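Local structure of Alr1585 protein (Nostoc sp., 5C2I) at residues L10-I15 / R217-N222; N33-H38 / P208-R213. The protein binds haem and, as a DyP-type (dye-decolorizing) peroxidase, probably uses hydrogen peroxide to oxidise dyes and related substrates. The protein carries 1 engineered substitution. All coordinates share one frame; numbering follows the deposited sequence.

How the interactions relate
Interaction 1 lies at the protein surface and interaction 2 is buried nearer the centre of the chain. Their centres are about 11 Å apart. Both use helix 212-221: interaction 2 packs against its N-terminal start and the loop before it, while interaction 1 meets a residue further along it. The chemistry follows the place. At the surface, 10-15 and 217-222 meet through a charged pair. In the interior, 33-38 and 208-213 meet through apolar side chains and a bridging water. The two are joined directly, because Ile15 probably makes backbone hydrogen bonds with Phe210 and Lys212. In sequence, both segments of interaction 2 fall between those of interaction 1.

Interaction 1: L10-I15 / R217-N222; sequences LPEDGI and RERVNN
Arg219 holds its CG anti to the backbone N (chi1 -170°) and its chain stays extended until it bends at chi3, which carries the guanidinium from helix 212-221 to Asp13 and Glu12 in the loop. On the other side, chi1 of Asp13 (-68°) sets CG beside its own backbone N, and OD1 faces the arginine. Arg219 grips this one oxygen end-on with two nitrogens. Arg219 NH1 and NH2 each donate to Asp13 OD1, both at 3.0 Å, in a salt bridge. Neither bond is straight. The carboxylate and guanidinium planes are 61° apart, so this is not the flat pairing of two oxygens with two nitrogens. NH2 meets OD1 nearly along its C-O axis, whereas NH1 comes from above the carboxylate plane.

Asp13 and Glu12 are the two central residues of a type I beta turn, Pro11 to Gly14. The Glu12 carbonyl O lies 2.8 Å from Arg219 NH2, at the guanidinium edge. The Glu12 carboxylate adds charge only: Glu12 OE2 is 4.0 Å from Arg219 NH2 and well out of the guanidinium plane. Asp224 makes a long, weak ion pair with Arg219 NE.

The contact ties an N-terminal turn to a helix by charge, with little buried surface. The guanidinium would probably help keep the carboxylates of Asp13 and Glu12 ionised, though solvent at this surface is likely to weaken the attraction.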
loop_
_atom_site.group_PDB
_atom_site.type_symbol
_atom_site.label_atom_id
_atom_site.label_comp_id
_atom_site.label_asym_id
_atom_site.label_seq_id
_atom_site.Cartn_x
_atom_site.Cartn_y
_atom_site.Cartn_z
ATOM N N LEU A 10 36.703 -8.254 22.164
ATOM C CA LEU A 10 36.056 -7.203 21.383
ATOM C C LEU A 10 36.176 -5.888 22.152
ATOM O O LEU A 10 35.999 -5.871 23.360
ATOM C CB LEU A 10 34.586 -7.559 21.153
ATOM C CG LEU A 10 33.862 -6.788 20.045
ATOM C CD1 LEU A 10 34.393 -7.241 18.670
ATOM C CD2 LEU A 10 32.366 -6.974 20.155
ATOM N N PRO A 11 36.455 -4.784 21.458
ATOM C CA PRO A 11 36.316 -3.515 22.163
ATOM C C PRO A 11 34.894 -3.306 22.768
ATOM O O PRO A 11 33.896 -3.873 22.290
ATOM C CB PRO A 11 36.598 -2.467 21.092
ATOM C CG PRO A 11 37.263 -3.182 19.974
ATOM C CD PRO A 11 36.778 -4.604 20.030
ATOM N N GLU A 12 34.828 -2.492 23.817
ATOM C CA GLU A 12 33.594 -2.294 24.562
ATOM C C GLU A 12 32.406 -1.888 23.690
ATOM O O GLU A 12 31.281 -2.264 23.954
ATOM C CB GLU A 12 33.833 -1.217 25.635
ATOM C CG GLU A 12 32.648 -0.927 26.532
ATOM C CD GLU A 12 32.205 -2.143 27.332
ATOM O OE1 GLU A 12 32.983 -3.125 27.492
ATOM O OE2 GLU A 12 31.074 -2.086 27.848
ATOM N N ASP A 13 32.653 -1.070 22.673
ATOM C CA ASP A 13 31.578 -0.618 21.774
ATOM C C ASP A 13 31.589 -1.325 20.443
ATOM O O ASP A 13 30.888 -0.901 19.505
ATOM C CB ASP A 13 31.649 0.905 21.537
ATOM C CG ASP A 13 31.329 1.670 22.764
ATOM O OD1 ASP A 13 30.665 1.142 23.655
ATOM O OD2 ASP A 13 31.796 2.804 22.863
ATOM N N GLY A 14 32.342 -2.414 20.354
ATOM C CA GLY A 14 32.447 -3.129 19.083
ATOM C C GLY A 14 33.449 -2.466 18.155
ATOM O O GLY A 14 34.083 -1.474 18.516
ATOM N N ILE A 15 33.591 -3.011 16.969
ATOM C CA ILE A 15 34.517 -2.489 15.961
ATOM C C ILE A 15 33.827 -1.301 15.265
ATOM O O ILE A 15 32.742 -1.435 14.710
ATOM C CB ILE A 15 34.922 -3.584 14.907
ATOM C CG1 ILE A 15 35.414 -4.952 15.503
ATOM C CG2 ILE A 15 35.813 -2.950 13.847
ATOM C CD1 ILE A 15 36.609 -4.897 16.387
ATOM N N ARG A 217 23.212 0.177 19.027
ATOM C CA ARG A 217 21.769 0.058 18.819
ATOM C C ARG A 217 21.181 -0.944 19.790
ATOM O O ARG A 217 20.162 -0.693 20.393
ATOM C CB ARG A 217 21.439 -0.398 17.396
ATOM C CG ARG A 217 19.937 -0.441 17.063
ATOM C CD ARG A 217 19.625 -1.220 15.760
ATOM N NE ARG A 217 19.982 -2.624 15.943
ATOM C CZ ARG A 217 20.967 -3.275 15.314
ATOM N NH1 ARG A 217 21.683 -2.694 14.374
ATOM N NH2 ARG A 217 21.211 -4.529 15.622
ATOM N N GLU A 218 21.801 -2.114 19.887
ATOM C CA GLU A 218 21.281 -3.140 20.757
ATOM C C GLU A 218 21.372 -2.758 22.217
ATOM O O GLU A 218 20.434 -3.009 22.980
ATOM C CB GLU A 218 21.925 -4.481 20.471
ATOM C CG GLU A 218 21.577 -4.993 19.078
ATOM C CD GLU A 218 20.143 -5.506 18.958
ATOM O OE1 GLU A 218 19.611 -6.010 19.964
ATOM O OE2 GLU A 218 19.561 -5.441 17.847
ATOM N N ARG A 219 22.443 -2.089 22.611
ATOM C CA ARG A 219 22.606 -1.654 23.991
ATOM C C ARG A 219 21.497 -0.690 24.446
ATOM O O ARG A 219 20.977 -0.843 25.583
ATOM C CB ARG A 219 23.973 -1.011 24.210
ATOM C CG ARG A 219 24.351 -0.730 25.657
ATOM C CD ARG A 219 25.597 0.107 25.743
ATOM N NE ARG A 219 26.812 -0.621 25.558
ATOM C CZ ARG A 219 27.798 -0.252 24.733
ATOM N NH1 ARG A 219 27.748 0.860 24.021
ATOM N NH2 ARG A 219 28.870 -1.010 24.658
ATOM N N VAL A 220 21.207 0.322 23.624
ATOM C CA VAL A 220 20.210 1.311 24.008
ATOM C C VAL A 220 18.837 0.652 24.084
ATOM O O VAL A 220 18.029 1.049 24.901
ATOM C CB VAL A 220 20.206 2.549 23.091
ATOM C CG1 VAL A 220 19.492 2.260 21.812
ATOM C CG2 VAL A 220 19.535 3.716 23.830
ATOM N N ASN A 221 18.599 -0.396 23.314
ATOM C CA ASN A 221 17.289 -1.099 23.325
ATOM C C ASN A 221 17.189 -2.293 24.240
ATOM O O ASN A 221 16.144 -2.885 24.359
ATOM C CB ASN A 221 16.898 -1.478 21.892
ATOM C CG ASN A 221 16.585 -0.239 21.060
ATOM O OD1 ASN A 221 15.704 0.538 21.420
ATOM N ND2 ASN A 221 17.355 -0.001 20.031
ATOM N N ASN A 222 18.289 -2.620 24.901
ATOM C CA ASN A 222 18.339 -3.726 25.832
ATOM C C ASN A 222 18.930 -3.380 27.170
ATOM O O ASN A 222 19.653 -4.201 27.766
ATOM C CB ASN A 222 19.021 -4.946 25.211
ATOM C CG ASN A 222 18.174 -5.590 24.139
ATOM O OD1 ASN A 222 17.218 -6.280 24.468
ATOM N ND2 ASN A 222 18.453 -5.327 22.886
#

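Interaction 2: N33-H38 / P208-R213; sequences NILKGH and PLFMKR
Leu35 meets Phe210 and Met211 where a loop of the DyP dimeric alpha+beta barrel domain packs against the start of helix 212-221. Met211 is the N-cap residue of that helix.

The apolar contacts come first. Leu35 splits its two methyl groups between two partners. Leu35 CD2 sits over a face of the Phe210 ring in a CH-pi contact, 4.3 Å from the centroid and 25° off the ring normal. Leu35 CD1 touches Met211 SD at 3.8 Å. The bend at chi2 (-57°) turns the Met211 sulfur to Leu35, and the two side chains cross at about a right angle. Met211 CG also packs on Lys36 CB at 4.0 Å. An alanine in place of Met211 would remove CG and SD and is likely to open a gap beside Leu35 CD1 and Lys36 CB.

Charge lies at the margin: Lys36 NZ forms a salt bridge with Asp214, further along the helix. The Phe210 side chain also touches Ile237 and Thr363, and it is about 12 Å from the haem.

The polar link is a water bridge between backbones. The water donates to Leu35 O at 2.6 Å and accepts from Met211 N at 3.0 Å.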
loop_
_atom_site.group_PDB
_atom_site.type_symbol
_atom_site.label_atom_id
_atom_site.label_comp_id
_atom_site.label_asym_id
_atom_site.label_seq_id
_atom_site.Cartn_x
_atom_site.Cartn_y
_atom_site.Cartn_z
ATOM N N ASN A 33 28.905 -9.434 5.158
ATOM C CA ASN A 33 27.853 -10.368 5.582
ATOM C C ASN A 33 28.268 -11.295 6.713
ATOM O O ASN A 33 27.456 -12.108 7.169
ATOM C CB ASN A 33 27.332 -11.192 4.384
ATOM C CG ASN A 33 25.965 -11.811 4.612
ATOM O OD1 ASN A 33 25.084 -11.228 5.251
ATOM N ND2 ASN A 33 25.771 -12.997 4.044
ATOM N N ILE A 34 29.479 -11.134 7.219
ATOM C CA ILE A 34 29.977 -11.995 8.269
ATOM C C ILE A 34 29.828 -11.284 9.634
ATOM O O ILE A 34 29.014 -11.691 10.431
ATOM C CB ILE A 34 31.422 -12.427 7.985
ATOM C CG1 ILE A 34 31.463 -13.275 6.680
ATOM C CG2 ILE A 34 31.980 -13.265 9.129
ATOM C CD1 ILE A 34 32.880 -13.475 6.098
ATOM N N LEU A 35 30.570 -10.185 9.842
ATOM C CA LEU A 35 30.450 -9.404 11.065
ATOM C C LEU A 35 29.113 -8.686 11.206
ATOM O O LEU A 35 28.658 -8.451 12.336
ATOM C CB LEU A 35 31.586 -8.406 11.194
ATOM C CG LEU A 35 32.982 -9.016 11.214
ATOM C CD1 LEU A 35 34.022 -7.921 11.360
ATOM C CD2 LEU A 35 33.141 -10.078 12.299
ATOM N N LYS A 36 28.516 -8.326 10.065
ATOM C CA LYS A 36 27.201 -7.707 10.035
ATOM C C LYS A 36 26.514 -8.167 8.780
ATOM O O LYS A 36 27.101 -8.185 7.695
ATOM C CB LYS A 36 27.330 -6.161 10.047
ATOM C CG LYS A 36 25.997 -5.399 9.986
ATOM C CD LYS A 36 26.173 -3.969 10.503
ATOM C CE LYS A 36 24.963 -3.086 10.178
ATOM N NZ LYS A 36 23.730 -3.727 10.737
ATOM N N GLY A 37 25.249 -8.528 8.903
ATOM C CA GLY A 37 24.459 -9.011 7.759
ATOM C C GLY A 37 24.318 -7.984 6.649
ATOM O O GLY A 37 24.283 -6.783 6.905
ATOM N N HIS A 38 24.281 -8.452 5.401
ATOM C CA HIS A 38 24.190 -7.518 4.252
ATOM C C HIS A 38 22.902 -6.679 4.272
ATOM O O HIS A 38 22.882 -5.604 3.700
ATOM C CB HIS A 38 24.398 -8.220 2.893
ATOM C CG HIS A 38 23.380 -9.270 2.557
ATOM N ND1 HIS A 38 22.049 -8.974 2.329
ATOM C CD2 HIS A 38 23.513 -10.598 2.327
ATOM C CE1 HIS A 38 21.404 -10.082 2.010
ATOM N NE2 HIS A 38 22.269 -11.084 1.998
ATOM N N PRO A 208 25.209 -12.877 18.156
ATOM C CA PRO A 208 26.512 -12.298 18.493
ATOM C C PRO A 208 26.739 -10.990 17.755
ATOM O O PRO A 208 26.434 -10.911 16.553
ATOM C CB PRO A 208 27.510 -13.352 17.998
ATOM C CG PRO A 208 26.736 -14.578 17.751
ATOM C CD PRO A 208 25.335 -14.163 17.447
ATOM N N LEU A 209 27.263 -9.982 18.444
ATOM C CA LEU A 209 27.465 -8.667 17.848
ATOM C C LEU A 209 28.940 -8.330 17.827
ATOM O O LEU A 209 29.675 -8.617 18.798
ATOM C CB LEU A 209 26.703 -7.592 18.632
ATOM C CG LEU A 209 25.193 -7.873 18.781
ATOM C CD1 LEU A 209 24.544 -6.705 19.522
ATOM C CD2 LEU A 209 24.541 -8.047 17.419
ATOM N N PHE A 210 29.343 -7.643 16.758
ATOM C CA PHE A 210 30.750 -7.303 16.506
ATOM C C PHE A 210 30.988 -5.848 16.143
ATOM O O PHE A 210 31.931 -5.253 16.615
ATOM C CB PHE A 210 31.285 -8.173 15.350
ATOM C CG PHE A 210 31.105 -9.639 15.584
ATOM C CD1 PHE A 210 31.968 -10.331 16.414
ATOM C CD2 PHE A 210 30.066 -10.322 15.002
ATOM C CE1 PHE A 210 31.780 -11.685 16.652
ATOM C CE2 PHE A 210 29.873 -11.670 15.249
ATOM C CZ PHE A 210 30.758 -12.333 16.047
ATOM N N MET A 211 30.111 -5.282 15.334
ATOM C CA MET A 211 30.283 -3.928 14.831
ATOM C C MET A 211 29.584 -2.905 15.722
ATOM O O MET A 211 28.455 -3.162 16.213
ATOM C CB MET A 211 29.758 -3.822 13.383
ATOM C CG MET A 211 30.327 -4.818 12.395
ATOM S SD MET A 211 32.124 -4.736 12.297
ATOM C CE MET A 211 32.371 -3.105 11.685
ATOM N N LYS A 212 30.240 -1.776 15.908
ATOM C CA LYS A 212 29.719 -0.670 16.742
ATOM C C LYS A 212 28.251 -0.319 16.455
ATOM O O LYS A 212 27.465 -0.118 17.399
ATOM C CB LYS A 212 30.573 0.587 16.619
ATOM C CG LYS A 212 30.081 1.749 17.514
ATOM C CD LYS A 212 31.029 2.934 17.529
ATOM C CE LYS A 212 30.455 4.039 18.388
ATOM N NZ LYS A 212 31.372 5.183 18.476
ATOM N N ARG A 213 27.878 -0.224 15.186
ATOM C CA ARG A 213 26.519 0.219 14.841
ATOM C C ARG A 213 25.505 -0.741 15.459
ATOM O O ARG A 213 24.462 -0.309 15.996
ATOM C CB ARG A 213 26.303 0.275 13.324
ATOM C CG ARG A 213 27.127 1.352 12.643
ATOM C CD ARG A 213 26.369 2.622 12.446
ATOM N NE ARG A 213 24.998 2.414 11.983
ATOM C CZ ARG A 213 24.073 3.375 11.990
ATOM N NH1 ARG A 213 24.385 4.616 12.383
ATOM N NH2 ARG A 213 22.834 3.091 11.608
HETATM O O HOH W 1 27.837 -6.865 14.277
#